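Long-range contacts in Xaa-Pro dipeptidase (Mycobacterium tuberculosis, PDB 5E2C), which is probably a cytoplasmic metal-dependent exopeptidase acting on Xaa-Pro peptides, represented here by its N-terminal creatinase/prolidase domain alone: residues 50-55 against 69-74; 32-37 against 56-61. All blocks are in the same frame, centred on the assembly; numbering follows the deposited sequence. Where two conformers were deposited one is given.

Along the chain from the N terminus, helix 25-32 runs out into the loop 32-37, strands 40-44 and 51-54 follow, and helix 59-65 then leads to strand 70-73. Interaction 2 closes the first long loop, bringing 56-61 back onto 32-37 with the two strands between them. Interaction 1 closes the second, pairing 50-55 with 69-74 across helix 59-65. The two closures cross, since 50-55 lies within the first loop and 56-61 within the second. They also touch: Phe34 packs on Thr54, and Ile73 on Gly56. Together they place helix 59-65 against the Leu52, Thr54 and Val71 face at the outer end of the mixed sheet, next to the loop after helix 25-32.

Interaction 1: 50-55 against 69-74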
loop_
_atom_site.group_PDB
_atom_site.type_symbol
_atom_site.label_atom_id
_atom_site.label_comp_id
_atom_site.label_asym_id
_atom_site.label_seq_id
_atom_site.Cartn_x
_atom_site.Cartn_y
_atom_site.Cartn_z
ATOM N N ALA A 50 -23.199 -4.958 8.478
ATOM C CA ALA A 50 -21.752 -4.842 8.368
ATOM C C ALA A 50 -21.029 -5.780 9.328
ATOM O O ALA A 50 -21.583 -6.203 10.342
ATOM C CB ALA A 50 -21.332 -3.401 8.611
ATOM N N VAL A 51 -19.793 -6.126 8.987
ATOM C CA VAL A 51 -18.976 -6.994 9.836
ATOM C C VAL A 51 -17.668 -6.269 10.154
ATOM O O VAL A 51 -16.961 -5.818 9.235
ATOM C CB VAL A 51 -18.688 -8.351 9.144
ATOM C CG1 VAL A 51 -17.932 -9.276 10.080
ATOM C CG2 VAL A 51 -19.986 -8.999 8.652
ATOM N N LEU A 52 -17.352 -6.154 11.449
ATOM C CA LEU A 52 -16.082 -5.574 11.899
ATOM C C LEU A 52 -15.114 -6.708 12.199
ATOM O O LEU A 52 -15.517 -7.717 12.749
ATOM C CB LEU A 52 -16.308 -4.729 13.154
ATOM C CG LEU A 52 -15.099 -4.022 13.763
ATOM C CD1 LEU A 52 -14.648 -2.872 12.881
ATOM C CD2 LEU A 52 -15.487 -3.486 15.133
ATOM N N ALA A 53 -13.855 -6.559 11.801
ATOM C CA ALA A 53 -12.805 -7.487 12.180
ATOM C C ALA A 53 -11.667 -6.737 12.851
ATOM O O ALA A 53 -11.237 -5.660 12.395
ATOM C CB ALA A 53 -12.287 -8.261 10.978
ATOM N N THR A 54 -11.191 -7.310 13.947
ATOM C CA THR A 54 -10.015 -6.803 14.640
ATOM C C THR A 54 -9.269 -7.972 15.254
ATOM O O THR A 54 -9.654 -9.111 15.073
ATOM C CB THR A 54 -10.390 -5.733 15.689
ATOM O OG1 THR A 54 -9.192 -5.153 16.219
ATOM C CG2 THR A 54 -11.206 -6.324 16.815
ATOM N N ASP A 55 -8.172 -7.709 15.937
ATOM C CA ASP A 55 -7.434 -8.801 16.570
ATOM C C ASP A 55 -7.743 -8.877 18.070
ATOM O O ASP A 55 -8.470 -8.044 18.614
ATOM C CB ASP A 55 -5.941 -8.687 16.265
ATOM C CG ASP A 55 -5.321 -7.415 16.805
ATOM O OD1 ASP A 55 -5.171 -7.326 18.021
ATOM O OD2 ASP A 55 -4.933 -6.527 16.009
ATOM N N LEU A 69 -22.499 -4.301 15.876
ATOM C CA LEU A 69 -21.890 -5.071 14.800
ATOM C C LEU A 69 -21.424 -6.446 15.232
ATOM O O LEU A 69 -20.946 -6.622 16.363
ATOM C CB LEU A 69 -20.664 -4.327 14.262
ATOM C CG LEU A 69 -20.989 -3.014 13.565
ATOM C CD1 LEU A 69 -19.713 -2.334 13.089
ATOM C CD2 LEU A 69 -21.937 -3.283 12.404
ATOM N N GLU A 70 -21.506 -7.405 14.310
ATOM C CA GLU A 70 -20.766 -8.658 14.449
ATOM C C GLU A 70 -19.278 -8.321 14.400
ATOM O O GLU A 70 -18.861 -7.552 13.543
ATOM C CB GLU A 70 -21.081 -9.659 13.328
ATOM C CG GLU A 70 -20.159 -10.880 13.383
ATOM C CD GLU A 70 -20.273 -11.813 12.187
ATOM O OE1 GLU A 70 -21.051 -11.543 11.236
ATOM O OE2 GLU A 70 -19.544 -12.820 12.195
ATOM N N VAL A 71 -18.501 -8.883 15.324
ATOM C CA VAL A 71 -17.060 -8.659 15.379
ATOM C C VAL A 71 -16.370 -9.999 15.252
ATOM O O VAL A 71 -16.598 -10.887 16.061
ATOM C CB VAL A 71 -16.616 -8.013 16.704
ATOM C CG1 VAL A 71 -15.106 -7.827 16.742
ATOM C CG2 VAL A 71 -17.327 -6.685 16.913
ATOM N N ALA A 72 -15.530 -10.130 14.235
ATOM C CA ALA A 72 -14.676 -11.287 14.065
ATOM C C ALA A 72 -13.311 -10.971 14.656
ATOM O O ALA A 72 -12.798 -9.877 14.466
ATOM C CB ALA A 72 -14.528 -11.599 12.590
ATOM N N ILE A 73 -12.715 -11.931 15.358
ATOM C CA ILE A 73 -11.389 -11.753 15.927
ATOM C C ILE A 73 -10.399 -12.587 15.120
ATOM O O ILE A 73 -10.412 -13.814 15.170
ATOM C CB ILE A 73 -11.327 -12.113 17.435
ATOM C CG1 ILE A 73 -12.316 -11.264 18.242
ATOM C CG2 ILE A 73 -9.908 -11.948 17.968
ATOM C CD1 ILE A 73 -12.101 -9.769 18.147
ATOM N N GLU A 74 -9.540 -11.904 14.366
ATOM C CA GLU A 74 -8.727 -12.561 13.331
ATOM C C GLU A 74 -7.341 -11.962 13.224
ATOM O O GLU A 74 -7.160 -10.771 13.489
ATOM C CB GLU A 74 -9.445 -12.391 11.996
ATOM C CG GLU A 74 -10.757 -13.148 11.914
ATOM C CD GLU A 74 -10.551 -14.644 11.832
ATOM O OE1 GLU A 74 -9.506 -15.059 11.282
ATOM O OE2 GLU A 74 -11.428 -15.399 12.307
HETATM O O HOH W 1 -23.223 -7.173 11.992
#
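Strands 51-54 and 70-73 pair in parallel through four backbone hydrogen bonds, from Leu52 N to Glu70 O, Ala72 N to Leu52 O, Thr54 N to Ala72 O and Glu74 N to Thr54 O, while their directions differ by 28°. Before the ladder begins, a water accepts from Glu70 N at 2.9 Å; its other leg, to Ala50 O, is short at 2.5 Å and so less certain. On one face Leu52 and Val71 project together from the sheet, with Leu52 CD2 4.1 Å from Val71 CG2. Next along, Thr54 puts its methyl CG2 3.8 Å from Ile73 CD1 and against Val71 CG1. With OG1 anti to the backbone N (chi1 -173°), the hydroxyl is left to bond Asn38 O, so threonine serves both apolar packing and a polar loop. This is a right-handed beta-alpha-beta crossover at the edge of the domain's mixed sheet, and in its connecting helix 59-65 the small Ala62 fits against the branched Leu52, Thr54 and Val71. The other face meets helix 77-87. There the small Ala53 and Ala72 sit with CB atoms 4.3 Å apart, and Tyr80 packs on Ala72. Glu70 runs extended beside Val51 and lays its carboxylate end against the valine methyls, OE1 3.8 Å from Val51 CG2; a salt bridge to Arg84 satisfies OE1. At the start of the pair, Leu69 CD2 rests 3.8 Å from Ala50 CB, and its CD1 lies 4.2 Å from Leu52 CB.

Interaction 2: 32-37 against 56-61; sequences SGFSGS and GRYRTQ
Tyr58 lies against the loop 32-37, with Phe34 at its CB end and Ser37 at its hydroxyl, its ring turned 84° from that of Phe34 in an offset edge-to-face pair with centroids 5.8 Å apart. Phe34 presents its edge: CZ comes within 3.7 Å of Tyr58 CB, which lies near the plane of the phenyl ring. Phe34 CG is anti to the backbone N (chi1 177°), and the ring beyond it also packs on Leu52, Thr54 and Ala62, a setting that suits a large apolar group. Over one face of the Tyr58 ring lies Gly36, whose CA makes a CH-pi contact 4.0 Å from the centroid; Phe34 CZ and the Tyr58 ring leave no room for a CB there. The extended chain of Gln61 crosses Phe34 at about a right angle, with CG 4.2 Å from Phe34 CE1, and its NE2 bonds to Gln65 OE1 in the same helix. At the far end of the phenol, Tyr58 OH and Ser37 OG share a hydrogen bond of 2.7 Å. A water links Ser37 OG to Arg57 NH2, while Arg57 NE makes a salt bridge to Asp55 OD1. Hydroxyl bond and edge-to-face pair, acting at opposite ends of Tyr58, together fix how its ring lies against the loop.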
loop_
_atom_site.group_PDB
_atom_site.type_symbol
_atom_site.label_atom_id
_atom_site.label_comp_id
_atom_site.label_asym_id
_atom_site.label_seq_id
_atom_site.Cartn_x
_atom_site.Cartn_y
_atom_site.Cartn_z
ATOM N N SER A 32 -18.023 2.962 12.237
ATOM C CA SER A 32 -18.307 1.947 13.252
ATOM C C SER A 32 -18.150 2.437 14.687
ATOM O O SER A 32 -18.635 1.785 15.593
ATOM C CB SER A 32 -17.388 0.751 13.063
ATOM O OG SER A 32 -16.068 1.061 13.488
ATOM N N GLY A 33 -17.444 3.533 14.890
ATOM C CA GLY A 33 -17.109 3.989 16.244
ATOM C C GLY A 33 -15.916 3.265 16.863
ATOM O O GLY A 33 -15.453 3.621 17.956
ATOM N N PHE A 34 -15.369 2.284 16.162
ATOM C CA PHE A 34 -14.225 1.522 16.675
ATOM C C PHE A 34 -12.917 2.251 16.390
ATOM O O PHE A 34 -12.645 2.613 15.246
ATOM C CB PHE A 34 -14.192 0.135 16.045
ATOM C CG PHE A 34 -13.011 -0.682 16.452
ATOM C CD1 PHE A 34 -12.872 -1.103 17.766
ATOM C CD2 PHE A 34 -12.023 -1.010 15.537
ATOM C CE1 PHE A 34 -11.790 -1.870 18.155
ATOM C CE2 PHE A 34 -10.925 -1.773 15.921
ATOM C CZ PHE A 34 -10.807 -2.202 17.233
ATOM N N SER A 35 -12.107 2.449 17.435
ATOM C CA SER A 35 -10.902 3.281 17.374
ATOM C C SER A 35 -9.592 2.501 17.577
ATOM O O SER A 35 -8.533 3.111 17.740
ATOM C CB SER A 35 -11.003 4.400 18.413
ATOM O OG SER A 35 -11.004 3.875 19.721
ATOM N N GLY A 36 -9.657 1.170 17.579
ATOM C CA GLY A 36 -8.453 0.356 17.706
ATOM C C GLY A 36 -7.505 0.525 16.531
ATOM O O GLY A 36 -7.920 0.856 15.412
ATOM N N SER A 37 -6.227 0.276 16.790
ATOM C CA SER A 37 -5.169 0.522 15.819
ATOM C C SER A 37 -5.103 -0.535 14.725
ATOM O O SER A 37 -4.329 -0.398 13.785
ATOM C CB SER A 37 -3.818 0.564 16.525
ATOM O OG SER A 37 -3.430 -0.742 16.873
ATOM N N GLY A 56 -7.214 -9.900 18.722
ATOM C CA GLY A 56 -7.541 -10.196 20.123
ATOM C C GLY A 56 -7.252 -9.088 21.135
ATOM O O GLY A 56 -7.885 -9.039 22.186
ATOM N N ARG A 57 -6.323 -8.192 20.812
ATOM C CA ARG A 57 -5.979 -7.065 21.698
ATOM C C ARG A 57 -7.221 -6.190 21.929
ATOM O O ARG A 57 -7.359 -5.547 22.966
ATOM C CB ARG A 57 -4.861 -6.204 21.089
ATOM C CG ARG A 57 -3.503 -6.893 20.876
ATOM C CD ARG A 57 -2.524 -5.996 20.103
ATOM N NE ARG A 57 -2.945 -5.713 18.738
ATOM C CZ ARG A 57 -2.367 -4.839 17.917
ATOM N NH1 ARG A 57 -1.323 -4.118 18.297
ATOM N NH2 ARG A 57 -2.846 -4.673 16.687
ATOM N N TYR A 58 -8.136 -6.204 20.964
ATOM C CA TYR A 58 -9.250 -5.269 20.923
ATOM C C TYR A 58 -10.634 -5.889 21.087
ATOM O O TYR A 58 -11.652 -5.231 20.795
ATOM C CB TYR A 58 -9.192 -4.524 19.595
ATOM C CG TYR A 58 -7.980 -3.638 19.492
ATOM C CD1 TYR A 58 -7.810 -2.570 20.359
ATOM C CD2 TYR A 58 -6.993 -3.881 18.546
ATOM C CE1 TYR A 58 -6.712 -1.754 20.263
ATOM C CE2 TYR A 58 -5.874 -3.074 18.457
ATOM C CZ TYR A 58 -5.740 -2.018 19.331
ATOM O OH TYR A 58 -4.642 -1.212 19.234
ATOM N N ARG A 59 -10.691 -7.142 21.527
ATOM C CA ARG A 59 -11.961 -7.833 21.707
ATOM C C ARG A 59 -12.924 -7.074 22.615
ATOM O O ARG A 59 -14.079 -6.865 22.259
ATOM C CB ARG A 59 -11.742 -9.244 22.253
ATOM C CG ARG A 59 -13.009 -10.082 22.291
ATOM C CD ARG A 59 -12.797 -11.350 23.096
ATOM N NE ARG A 59 -11.745 -12.174 22.510
ATOM C CZ ARG A 59 -11.923 -13.081 21.549
ATOM N NH1 ARG A 59 -13.128 -13.320 21.035
ATOM N NH2 ARG A 59 -10.875 -13.764 21.099
ATOM N N THR A 60 -12.440 -6.665 23.780
ATOM C CA THR A 60 -13.273 -5.933 24.729
ATOM C C THR A 60 -13.689 -4.566 24.179
ATOM O O THR A 60 -14.848 -4.161 24.304
ATOM C CB THR A 60 -12.530 -5.765 26.066
ATOM O OG1 THR A 60 -12.330 -7.055 26.659
ATOM C CG2 THR A 60 -13.321 -4.893 27.003
ATOM N N GLN A 61 -12.748 -3.875 23.548
ATOM C CA GLN A 61 -12.995 -2.533 23.012
ATOM C C GLN A 61 -14.003 -2.551 21.870
ATOM O O GLN A 61 -14.864 -1.685 21.788
ATOM C CB GLN A 61 -11.701 -1.886 22.530
ATOM C CG GLN A 61 -11.857 -0.440 22.090
ATOM C CD GLN A 61 -10.533 0.254 21.861
ATOM O OE1 GLN A 61 -9.533 -0.041 22.539
ATOM N NE2 GLN A 61 -10.507 1.184 20.925
HETATM O O HOH W 2 -1.663 -2.567 14.967
#